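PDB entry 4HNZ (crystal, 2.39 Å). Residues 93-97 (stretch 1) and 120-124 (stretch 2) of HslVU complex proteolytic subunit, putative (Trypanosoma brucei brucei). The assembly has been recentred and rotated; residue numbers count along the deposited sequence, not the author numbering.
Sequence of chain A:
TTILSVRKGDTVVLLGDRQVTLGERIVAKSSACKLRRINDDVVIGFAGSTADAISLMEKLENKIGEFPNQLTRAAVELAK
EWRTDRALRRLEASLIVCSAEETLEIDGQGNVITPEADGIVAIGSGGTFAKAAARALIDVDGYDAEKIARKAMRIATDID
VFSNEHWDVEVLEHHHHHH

Stretch 1, residues 93-97: ASLIV
Stretch 2 120-124: IVAIG

Packing of two stretches of one chain, residues 93-97 and 120-124. Backbone: both stretches are extended, with phi/psi of -136/152 at Ser 94, -134/141 at Leu 95, -117/130 at Ile 96, -141/145 at Val 121, -158/150 at Ala 122 and -137/172 at Ile 123. The strand of stretch 2, residues 120-123, ends at Ile 123; Gly 124 follows in a loop at 98/169, where a CB would be jammed against the carbonyl O of Ile 123. Direction and register: the strands run roughly antiparallel, their N-to-C directions 156° apart and their axes 7.4 Å apart at closest approach. Ser 94 CA lies 6.9 Å from Ile 123 CA, and Ile 96 CA lies 7.4 Å from Ala 122 CA. This spacing is too wide for backbone pairing, and no hydrogen bond crosses the interface. Alternation: CA-to-CB bonds of Ser 94, Ile 96, Val 121 and Ile 123 point toward the opposing stretch, whereas those of Ala 93, Leu 95 and Ala 122 point away. Apolar contacts: Ile 96 (chi1 -69°, m; chi2 179°, t) extends CD1 to 3.7 Å from Val 121 CG1 (Val 121 chi1 177°, t) and 3.9 Å from Ile 123 CG1. The same Ile 96 CD1 lies 3.7 Å from Ala 122 CA, so a single methyl touches three consecutive residues. Contacts of the Ile 123 methyl: Ile 123 (chi1 54°, p; chi2 173°, t) places CD1 3.4 Å from Ser 94 O and 3.7 Å from Leu 95 N; these are van der Waals contacts. Ile 123 CD1 also lies 3.7 Å from Ser 94 CB. Polar interaction within stretch 1: Ser 94 (chi1 -72°, m) directs OG to Ala 93 O at 3.2 Å, a weak hydrogen bond. Ile 96 and Ile 123 each have 81 Å² covered, dominating the 240 Å² buried in total.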

# COMPACT_ATOMS: atom_id res chain seq x y z
N ALA A 93 10.39 -10.37 21.05
CA ALA A 93 11.58 -10.92 21.59
C ALA A 93 11.75 -12.36 21.18
O ALA A 93 10.81 -12.99 20.79
CB ALA A 93 11.53 -10.83 23.09
N SER A 94 12.95 -12.88 21.31
CA SER A 94 13.20 -14.29 21.22
C SER A 94 14.13 -14.64 22.34
O SER A 94 14.91 -13.80 22.76
CB SER A 94 13.88 -14.60 19.91
OG SER A 94 12.93 -14.44 18.90
N LEU A 95 14.06 -15.88 22.81
CA LEU A 95 14.82 -16.35 24.02
C LEU A 95 15.46 -17.63 23.75
O LEU A 95 14.91 -18.43 23.01
CB LEU A 95 13.90 -16.59 25.19
CG LEU A 95 13.01 -15.44 25.60
CD1 LEU A 95 12.11 -15.89 26.73
CD2 LEU A 95 13.80 -14.17 26.02
N ILE A 96 16.66 -17.79 24.25
CA ILE A 96 17.25 -19.12 24.39
C ILE A 96 17.44 -19.36 25.86
O ILE A 96 18.03 -18.52 26.57
CB ILE A 96 18.61 -19.22 23.70
CG1 ILE A 96 18.43 -19.15 22.20
CG2 ILE A 96 19.23 -20.57 24.02
CD1 ILE A 96 19.72 -19.22 21.41
N VAL A 97 16.97 -20.52 26.32
CA VAL A 97 17.11 -20.94 27.71
C VAL A 97 18.01 -22.15 27.75
O VAL A 97 17.66 -23.15 27.12
CB VAL A 97 15.78 -21.41 28.34
CG1 VAL A 97 15.82 -21.27 29.87
CG2 VAL A 97 14.62 -20.67 27.79
N ILE A 120 23.21 -27.39 18.83
CA ILE A 120 23.32 -25.97 18.48
C ILE A 120 21.96 -25.29 18.30
O ILE A 120 21.10 -25.77 17.58
CB ILE A 120 24.13 -25.80 17.17
CG1 ILE A 120 25.53 -26.27 17.37
CG2 ILE A 120 24.12 -24.34 16.67
CD1 ILE A 120 26.25 -26.51 16.06
N VAL A 121 21.83 -24.14 18.93
CA VAL A 121 20.65 -23.30 18.85
C VAL A 121 21.08 -21.85 18.78
O VAL A 121 22.04 -21.48 19.41
CB VAL A 121 19.80 -23.42 20.15
CG1 VAL A 121 18.59 -22.50 20.12
CG2 VAL A 121 19.29 -24.84 20.31
N ALA A 122 20.35 -21.04 18.03
CA ALA A 122 20.72 -19.64 17.89
C ALA A 122 19.54 -18.79 17.46
O ALA A 122 18.68 -19.25 16.72
CB ALA A 122 21.83 -19.50 16.85
N ILE A 123 19.56 -17.53 17.90
CA ILE A 123 18.55 -16.56 17.55
C ILE A 123 19.18 -15.19 17.20
O ILE A 123 20.37 -14.98 17.39
CB ILE A 123 17.53 -16.33 18.67
CG1 ILE A 123 18.21 -15.96 19.99
CG2 ILE A 123 16.70 -17.59 18.85
CD1 ILE A 123 17.28 -15.55 21.11
N GLY A 124 18.31 -14.28 16.70
CA GLY A 124 18.69 -12.93 16.35
C GLY A 124 18.95 -12.81 14.86
O GLY A 124 19.08 -13.79 14.18